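PDB 3GDW: sigma-54 interaction domain protein from Enterococcus faecalis, which is of unknown function but comprises the mannose-type phosphotransferase IIA-like domain of a larger sigma-54-interacting regulator that probably binds ATP and DNA. Local coordinates for residues L10-S15 against L69-S74; T16-L21 against A35-L40; G87-A92 against S113-Y118. One frame throughout, in Å; residues are numbered along the deposited sequence. Where two conformers were deposited one is given.

Contact 1. Residues L10-S15 against L69-S74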
loop_
_atom_site.group_PDB
_atom_site.type_symbol
_atom_site.label_atom_id
_atom_site.label_comp_id
_atom_site.label_asym_id
_atom_site.label_seq_id
_atom_site.Cartn_x
_atom_site.Cartn_y
_atom_site.Cartn_z
ATOM N N LEU B 10 -2.404 -10.353 1.651
ATOM C CA LEU B 10 -1.236 -11.062 1.103
ATOM C C LEU B 10 -0.377 -10.111 0.300
ATOM O O LEU B 10 -0.864 -9.502 -0.662
ATOM C CB LEU B 10 -1.672 -12.232 0.200
ATOM C CG LEU B 10 -1.839 -13.577 0.925
ATOM C CD1 LEU B 10 -3.048 -13.546 1.816
ATOM C CD2 LEU B 10 -1.950 -14.742 -0.074
HETATM N N MSE B 11 0.895 -9.966 0.692
HETATM C CA MSE B 11 1.799 -8.997 0.026
HETATM C C MSE B 11 3.238 -9.482 -0.103
HETATM O O MSE B 11 3.693 -10.331 0.663
HETATM C CB MSE B 11 1.765 -7.623 0.749
HETATM C CG MSE B 11 0.414 -6.960 0.675
HETATM SE SE MSE B 11 0.294 -5.346 1.691
HETATM C CE MSE B 11 -1.568 -4.962 1.283
ATOM N N HIS B 12 3.951 -8.938 -1.078
ATOM C CA HIS B 12 5.351 -9.250 -1.263
ATOM C C HIS B 12 6.177 -8.613 -0.146
ATOM O O HIS B 12 5.886 -7.485 0.259
ATOM C CB HIS B 12 5.826 -8.674 -2.595
ATOM C CG HIS B 12 5.194 -9.316 -3.785
ATOM N ND1 HIS B 12 3.838 -9.246 -4.037
ATOM C CD2 HIS B 12 5.738 -10.009 -4.816
ATOM C CE1 HIS B 12 3.572 -9.884 -5.166
ATOM N NE2 HIS B 12 4.708 -10.362 -5.654
ATOM N N GLY B 13 7.213 -9.307 0.321
ATOM C CA GLY B 13 8.147 -8.719 1.276
ATOM C C GLY B 13 7.970 -9.365 2.628
ATOM O O GLY B 13 7.107 -10.226 2.779
ATOM N N ASP B 14 8.784 -8.947 3.606
ATOM C CA ASP B 14 8.845 -9.637 4.892
ATOM C C ASP B 14 7.718 -9.325 5.867
ATOM O O ASP B 14 7.355 -10.190 6.659
ATOM C CB ASP B 14 10.196 -9.380 5.578
ATOM C CG ASP B 14 11.368 -10.040 4.841
ATOM O OD1 ASP B 14 11.149 -10.973 4.046
ATOM O OD2 ASP B 14 12.510 -9.627 5.071
ATOM N N SER B 15 7.205 -8.082 5.865
ATOM C CA SER B 15 6.261 -7.655 6.904
ATOM C C SER B 15 5.281 -6.553 6.489
ATOM O O SER B 15 4.623 -5.954 7.344
ATOM C CB SER B 15 7.012 -7.199 8.162
ATOM O OG SER B 15 7.708 -5.988 7.913
ATOM N N LEU B 69 -6.925 -9.124 -0.094
ATOM C CA LEU B 69 -6.313 -7.831 -0.345
ATOM C C LEU B 69 -4.843 -8.080 -0.653
ATOM O O LEU B 69 -4.106 -8.582 0.193
ATOM C CB LEU B 69 -6.456 -6.976 0.928
ATOM C CG LEU B 69 -7.889 -6.639 1.348
ATOM C CD1 LEU B 69 -7.862 -5.785 2.617
ATOM C CD2 LEU B 69 -8.666 -5.913 0.207
ATOM N N THR B 70 -4.416 -7.761 -1.869
ATOM C CA THR B 70 -3.040 -8.001 -2.286
ATOM C C THR B 70 -2.355 -6.700 -2.751
ATOM O O THR B 70 -2.987 -5.644 -2.853
ATOM C CB THR B 70 -2.982 -9.050 -3.455
ATOM O OG1 THR B 70 -3.554 -8.478 -4.658
ATOM C CG2 THR B 70 -3.731 -10.340 -3.069
ATOM N N ASP B 71 -1.065 -6.788 -3.048
ATOM C CA ASP B 71 -0.347 -5.647 -3.577
ATOM C C ASP B 71 -0.210 -5.703 -5.111
ATOM O O ASP B 71 -0.675 -4.788 -5.799
ATOM C CB ASP B 71 1.009 -5.418 -2.856
ATOM C CG ASP B 71 1.891 -6.687 -2.773
ATOM O OD1 ASP B 71 1.513 -7.793 -3.289
ATOM O OD2 ASP B 71 2.994 -6.564 -2.196
HETATM N N MSE B 72 0.439 -6.734 -5.645
HETATM C CA MSE B 72 0.786 -6.767 -7.069
HETATM C C MSE B 72 1.076 -8.204 -7.516
HETATM O O MSE B 72 0.920 -9.145 -6.733
HETATM C CB MSE B 72 2.009 -5.880 -7.315
HETATM C CG MSE B 72 3.189 -6.282 -6.438
HETATM SE SE MSE B 72 4.772 -5.308 -6.739
HETATM C CE MSE B 72 4.951 -5.614 -8.673
ATOM N N GLY B 73 1.489 -8.368 -8.776
ATOM C CA GLY B 73 1.929 -9.671 -9.307
ATOM C C GLY B 73 0.826 -10.724 -9.368
ATOM O O GLY B 73 -0.344 -10.407 -9.570
ATOM N N SER B 74 1.201 -11.982 -9.158
ATOM C CA SER B 74 0.300 -13.140 -9.355
ATOM C C SER B 74 -0.775 -13.279 -8.270
ATOM O O SER B 74 -1.745 -14.024 -8.427
ATOM C CB SER B 74 1.114 -14.434 -9.385
ATOM O OG SER B 74 1.824 -14.579 -10.588
#
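His12 and Asp71 meet where the neighbouring parallel strands 6-12 and 66-70 end, at the C-terminal edge of the alpha/beta sheet of this mannose-type IIA domain. Three hydrogen bonds join the segments. Leu10 N donates to Leu69 O (2.9 Å) as an ordinary interstrand bond. The other two converge on one carboxylate, whose carbon is set on the side of His12 by Asp71 CG lying between its own backbone N and carbonyl carbon (chi1 51°). His12 N donates a hydrogen bond to Asp71 OD2 (2.8 Å) and His12 ND1 one to Asp71 OD1 (2.8 Å), each arriving on the syn side and somewhat out of the carboxylate plane. OD1 lies almost in the imidazole plane, although ring and carboxylate are turned 45° against each other. Backbone and ring grip different oxygens, which should restrict rotation of the carboxylate, and the ND1 bond orients the ring. Thr98 of the second subunit adds a bond to OD2.

Weaker contacts surround the carboxylate and ring. Met11, a selenomethionine, sets CB 3.4 Å from Asp71 OD2, while Met72 CG lies over one face of the His12 ring, 4.2 Å from its centroid, in a CH-pi contact. Thr70 CA approaches Leu10 O at 3.1 Å in a C-H...O contact.

In mannose-type IIA domains a histidine at the end of the first strand is the phosphorylation site, with an aspartate bonded to its ND1; His12 and Asp71 are consistent with that pair. The backbone holds Asp71 as well: Met72 N reaches OD1 at 2.8 Å from above the carboxylate plane, on the same face as His12 ND1.

Contact 2. Residues T16-L21 against A35-L40; sequences TASSML and AMNMPL
Asn37 and Ser18 are brought together by their first torsions: Asn37 CG stands anti to its own carbonyl carbon (chi1 -59°), and Ser18 OG sits between its backbone N and carbonyl carbon (chi1 50°). The Asn37 amide bonds through both ends. Its ND2 donates to Ser18 OG at 3.0 Å, with the hydroxyl close to the amide plane, while OD1 accepts from Ser18 N at 3.2 Å, the donor tilted only slightly from the carbonyl plane. Ser18 N lies in the first turn of helix 16-28, and the Asn37 side chain thus grips Ser18 at both its backbone N and its OG. Ser18 OG also has a weak bond to Ser15 O.

This is the helix-to-second-strand packing of the beta-alpha-beta unit made by strand 6-12, helix 16-28 and strand 34-38, the two segments running roughly antiparallel at 152°. Ala35 packs against the helix: its CB lies 3.5 Å from Ser18 CA and 3.6 Å from Ala17 O, a close approach that the small residues allow. One turn further on, Leu21 CD2 comes to 3.7 Å from Ala35 CB and 3.4 Å from Ala35 N. Leu21 also packs on Val101 and Ile105 of helix 98-109.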
loop_
_atom_site.group_PDB
_atom_site.type_symbol
_atom_site.label_atom_id
_atom_site.label_comp_id
_atom_site.label_asym_id
_atom_site.label_seq_id
_atom_site.Cartn_x
_atom_site.Cartn_y
_atom_site.Cartn_z
ATOM N N THR B 16 5.146 -6.312 5.193
ATOM C CA THR B 16 4.211 -5.284 4.735
ATOM C C THR B 16 2.783 -5.648 5.079
ATOM O O THR B 16 2.067 -4.829 5.681
ATOM C CB THR B 16 4.304 -5.043 3.234
ATOM O OG1 THR B 16 5.678 -4.845 2.914
ATOM C CG2 THR B 16 3.512 -3.784 2.853
ATOM N N ALA B 17 2.364 -6.850 4.699
ATOM C CA ALA B 17 0.986 -7.268 4.959
ATOM C C ALA B 17 0.685 -7.265 6.467
ATOM O O ALA B 17 -0.365 -6.731 6.897
ATOM C CB ALA B 17 0.689 -8.663 4.348
ATOM N N SER B 18 1.584 -7.871 7.264
ATOM C CA SER B 18 1.337 -8.014 8.694
ATOM C C SER B 18 1.366 -6.668 9.427
ATOM O O SER B 18 0.570 -6.439 10.326
ATOM C CB SER B 18 2.292 -9.031 9.350
ATOM O OG SER B 18 3.655 -8.765 9.014
ATOM N N SER B 19 2.294 -5.798 9.050
ATOM C CA SER B 19 2.393 -4.472 9.669
ATOM C C SER B 19 1.180 -3.595 9.320
ATOM O O SER B 19 0.682 -2.870 10.186
ATOM C CB SER B 19 3.669 -3.793 9.201
ATOM O OG SER B 19 3.833 -2.537 9.806
HETATM N N MSE B 20 0.736 -3.632 8.062
HETATM C CA MSE B 20 -0.492 -2.918 7.705
HETATM C C MSE B 20 -1.691 -3.427 8.475
HETATM O O MSE B 20 -2.509 -2.614 8.922
HETATM C CB MSE B 20 -0.834 -3.040 6.223
HETATM C CG MSE B 20 -0.164 -2.100 5.350
HETATM SE SE MSE B 20 -0.890 -2.336 3.546
HETATM C CE MSE B 20 0.440 -1.212 2.717
ATOM N N LEU B 21 -1.803 -4.759 8.608
ATOM C CA LEU B 21 -2.924 -5.353 9.366
ATOM C C LEU B 21 -2.860 -4.990 10.856
ATOM O O LEU B 21 -3.895 -4.680 11.461
ATOM C CB LEU B 21 -3.005 -6.888 9.194
ATOM C CG LEU B 21 -4.162 -7.617 9.901
ATOM C CD1 LEU B 21 -5.508 -7.111 9.408
ATOM C CD2 LEU B 21 -4.071 -9.147 9.721
ATOM N N ALA B 35 -2.977 -11.850 8.028
ATOM C CA ALA B 35 -1.943 -11.378 7.086
ATOM C C ALA B 35 -0.915 -12.469 6.779
ATOM O O ALA B 35 -0.557 -13.258 7.667
ATOM C CB ALA B 35 -1.251 -10.119 7.609
HETATM N N MSE B 36 -0.431 -12.506 5.531
HETATM C CA MSE B 36 0.602 -13.472 5.166
HETATM C C MSE B 36 1.582 -12.722 4.307
HETATM O O MSE B 36 1.171 -12.059 3.362
HETATM C CB MSE B 36 0.004 -14.599 4.314
HETATM C CG MSE B 36 -1.327 -15.120 4.851
HETATM SE SE MSE B 36 -1.745 -16.864 4.098
HETATM C CE MSE B 36 -2.320 -17.684 5.777
ATOM N N ASN B 37 2.867 -12.858 4.612
ATOM C CA ASN B 37 3.901 -12.122 3.893
ATOM C C ASN B 37 4.574 -13.097 2.969
ATOM O O ASN B 37 4.896 -14.204 3.382
ATOM C CB ASN B 37 4.929 -11.541 4.868
ATOM C CG ASN B 37 4.292 -10.602 5.893
ATOM O OD1 ASN B 37 3.759 -9.539 5.543
ATOM N ND2 ASN B 37 4.288 -11.023 7.144
HETATM N N MSE B 38 4.789 -12.707 1.717
HETATM C CA MSE B 38 5.516 -13.570 0.794
HETATM C C MSE B 38 6.925 -13.033 0.603
HETATM O O MSE B 38 7.120 -12.070 -0.155
HETATM C CB MSE B 38 4.821 -13.660 -0.565
HETATM C CG MSE B 38 5.470 -14.720 -1.478
HETATM SE SE MSE B 38 4.458 -14.879 -3.140
HETATM C CE MSE B 38 5.107 -13.238 -3.975
ATOM N N PRO B 39 7.911 -13.648 1.288
ATOM C CA PRO B 39 9.235 -13.101 1.147
ATOM C C PRO B 39 9.771 -13.410 -0.246
ATOM O O PRO B 39 9.212 -14.236 -0.990
ATOM C CB PRO B 39 10.040 -13.802 2.265
ATOM C CG PRO B 39 9.347 -15.141 2.450
ATOM C CD PRO B 39 7.869 -14.796 2.225
ATOM N N LEU B 40 10.814 -12.706 -0.634
ATOM C CA LEU B 40 11.194 -12.727 -2.040
ATOM C C LEU B 40 11.684 -14.093 -2.538
ATOM O O LEU B 40 11.538 -14.392 -3.700
ATOM C CB LEU B 40 12.160 -11.578 -2.387
ATOM C CG LEU B 40 11.489 -10.179 -2.444
ATOM C CD1 LEU B 40 12.493 -9.064 -2.698
ATOM C CD2 LEU B 40 10.304 -10.098 -3.479
#

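Contact 3. Residues G87-A92 against S113-Y118; sequences GIRTKA and SLEDIY
Lys91 lies across Tyr118 at about a right angle and beside Leu114, forming the close-packed part of this contact. Its CD sits over one face of the Tyr118 ring, 3.7 Å from the centroid, in a CH-pi contact offset toward CD1, which it approaches to 3.5 Å. The chain bends at chi2 (-100°), and farther out NZ stands over the same ring, 4.5 Å from the centroid, in a cation-pi interaction. Lys91 CG meets Leu114 CG at 3.7 Å, and Leu114 CD2 rests 3.9 Å from Arg89 O.

In this parallel alpha/beta sheet of strand order 2-1-3-4, the outer strand 90-93 connects through helix 98-109 to helix 114-135, whose start packs back on it, the two elements aligned at 10°. Ser113 is the N-cap of that helix, its OG accepting from Asp116 N at 3.1 Å. Tyr118 also reaches the dimer partner: its OH bonds to Gln132 of the second subunit, and its ring meets Phe133 of that subunit edge-to-face.

The solvent side appears less closely fitted. The exposed Arg89 and Glu115 are modelled as a salt bridge, its planes nearly coplanar, but the 2.3 Å from Arg89 NH2 to Glu115 OE1 is implausibly short, so its detailed geometry is doubtful. Leu114 CD2 adds an apolar contact over a face of that guanidinium, toward the rim and 4.0 Å above its plane.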
loop_
_atom_site.group_PDB
_atom_site.type_symbol
_atom_site.label_atom_id
_atom_site.label_comp_id
_atom_site.label_asym_id
_atom_site.label_seq_id
_atom_site.Cartn_x
_atom_site.Cartn_y
_atom_site.Cartn_z
ATOM N N GLY B 87 -15.088 -23.345 -3.536
ATOM C CA GLY B 87 -16.470 -22.900 -3.751
ATOM C C GLY B 87 -16.907 -21.756 -2.837
ATOM O O GLY B 87 -18.075 -21.358 -2.862
ATOM N N ILE B 88 -15.985 -21.235 -2.033
ATOM C CA ILE B 88 -16.264 -20.074 -1.188
ATOM C C ILE B 88 -16.164 -18.819 -2.050
ATOM O O ILE B 88 -15.167 -18.627 -2.753
ATOM C CB ILE B 88 -15.274 -19.976 0.003
ATOM C CG1 ILE B 88 -15.385 -21.200 0.922
ATOM C CG2 ILE B 88 -15.469 -18.672 0.777
ATOM C CD1 ILE B 88 -16.679 -21.250 1.746
ATOM N N ARG B 89 -17.199 -17.987 -2.016
ATOM C CA ARG B 89 -17.211 -16.714 -2.757
ATOM C C ARG B 89 -16.034 -15.848 -2.322
ATOM O O ARG B 89 -15.831 -15.621 -1.130
ATOM C CB ARG B 89 -18.520 -15.951 -2.533
ATOM C CG ARG B 89 -19.779 -16.763 -2.783
ATOM C CD ARG B 89 -21.055 -15.909 -2.655
ATOM N NE ARG B 89 -21.086 -15.075 -1.444
ATOM C CZ ARG B 89 -21.089 -13.740 -1.443
ATOM N NH1 ARG B 89 -21.118 -13.071 -0.296
ATOM N NH2 ARG B 89 -21.067 -13.066 -2.587
ATOM N N THR B 90 -15.254 -15.391 -3.293
ATOM C CA THR B 90 -14.045 -14.598 -3.023
ATOM C C THR B 90 -14.027 -13.381 -3.949
ATOM O O THR B 90 -14.433 -13.481 -5.110
ATOM C CB THR B 90 -12.776 -15.481 -3.191
ATOM O OG1 THR B 90 -12.949 -16.685 -2.443
ATOM C CG2 THR B 90 -11.514 -14.788 -2.709
ATOM N N LYS B 91 -13.662 -12.217 -3.413
ATOM C CA LYS B 91 -13.331 -11.048 -4.223
ATOM C C LYS B 91 -11.869 -10.766 -3.882
ATOM O O LYS B 91 -11.462 -10.973 -2.746
ATOM C CB LYS B 91 -14.216 -9.827 -3.875
ATOM C CG LYS B 91 -15.723 -9.949 -4.303
ATOM C CD LYS B 91 -16.000 -9.205 -5.580
ATOM C CE LYS B 91 -17.343 -9.594 -6.199
ATOM N NZ LYS B 91 -17.539 -8.817 -7.459
ATOM N N ALA B 92 -11.088 -10.350 -4.878
ATOM C CA ALA B 92 -9.681 -9.991 -4.695
ATOM C C ALA B 92 -9.424 -8.543 -5.150
ATOM O O ALA B 92 -9.915 -8.110 -6.188
ATOM C CB ALA B 92 -8.785 -10.955 -5.459
ATOM N N SER B 113 -21.642 -7.010 4.041
ATOM C CA SER B 113 -21.477 -8.085 3.050
ATOM C C SER B 113 -20.213 -7.871 2.208
ATOM O O SER B 113 -19.698 -6.748 2.124
ATOM C CB SER B 113 -22.694 -8.148 2.124
ATOM O OG SER B 113 -22.741 -7.006 1.273
ATOM N N LEU B 114 -19.728 -8.947 1.586
ATOM C CA LEU B 114 -18.587 -8.894 0.670
ATOM C C LEU B 114 -18.788 -7.837 -0.420
ATOM O O LEU B 114 -17.862 -7.093 -0.759
ATOM C CB LEU B 114 -18.375 -10.279 0.024
ATOM C CG LEU B 114 -17.150 -10.513 -0.883
ATOM C CD1 LEU B 114 -15.788 -10.111 -0.250
ATOM C CD2 LEU B 114 -17.115 -11.962 -1.350
ATOM N N GLU B 115 -20.004 -7.790 -0.963
ATOM C CA GLU B 115 -20.377 -6.856 -2.020
ATOM C C GLU B 115 -20.356 -5.396 -1.567
ATOM O O GLU B 115 -19.884 -4.539 -2.299
ATOM C CB GLU B 115 -21.758 -7.227 -2.610
ATOM C CG GLU B 115 -21.738 -8.496 -3.475
ATOM C CD GLU B 115 -21.701 -9.815 -2.676
ATOM O OE1 GLU B 115 -21.140 -10.802 -3.206
ATOM O OE2 GLU B 115 -22.216 -9.887 -1.535
ATOM N N ASP B 116 -20.860 -5.141 -0.359
ATOM C CA ASP B 116 -20.902 -3.802 0.237
ATOM C C ASP B 116 -19.487 -3.295 0.529
ATOM O O ASP B 116 -19.172 -2.124 0.291
ATOM C CB ASP B 116 -21.769 -3.842 1.508
ATOM C CG ASP B 116 -22.044 -2.466 2.094
ATOM O OD1 ASP B 116 -21.538 -1.460 1.561
ATOM O OD2 ASP B 116 -22.771 -2.390 3.106
ATOM N N ILE B 117 -18.630 -4.192 1.022
ATOM C CA ILE B 117 -17.244 -3.892 1.294
ATOM C C ILE B 117 -16.496 -3.606 -0.005
ATOM O O ILE B 117 -15.758 -2.621 -0.101
ATOM C CB ILE B 117 -16.517 -5.033 2.070
ATOM C CG1 ILE B 117 -17.132 -5.223 3.470
ATOM C CG2 ILE B 117 -15.011 -4.688 2.166
ATOM C CD1 ILE B 117 -16.705 -6.554 4.186
ATOM N N TYR B 118 -16.708 -4.462 -1.004
ATOM C CA TYR B 118 -16.050 -4.327 -2.308
ATOM C C TYR B 118 -16.405 -2.992 -2.978
ATOM O O TYR B 118 -15.532 -2.334 -3.563
ATOM C CB TYR B 118 -16.438 -5.503 -3.220
ATOM C CG TYR B 118 -15.638 -5.579 -4.528
ATOM C CD1 TYR B 118 -14.416 -6.229 -4.572
ATOM C CD2 TYR B 118 -16.138 -5.032 -5.720
ATOM C CE1 TYR B 118 -13.675 -6.318 -5.749
ATOM C CE2 TYR B 118 -15.401 -5.111 -6.911
ATOM C CZ TYR B 118 -14.182 -5.764 -6.915
ATOM O OH TYR B 118 -13.436 -5.877 -8.060
#

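How the contacts relate
From the N terminus, strand 6-12 leads into helix 16-28 and back to strand 34-38, and contact 2 closes this short loop. Contact 1 closes a longer one, from strand 6-12 to strand 66-70, which encloses contact 2 entirely. The two touch directly: Gly13 N and Met11 O probably hydrogen-bond to Met38 O and Met38 N, joining neighbouring strands. Contact 3 follows in series, closing the loop from strand 90-93 through helix 98-109 to helix 114-135. It lies on the opposite side of the chain's centre, its centre about 19 Å from that of contact 1 and 21 Å from that of contact 2. All three reach one parallel sheet and touch the second subunit.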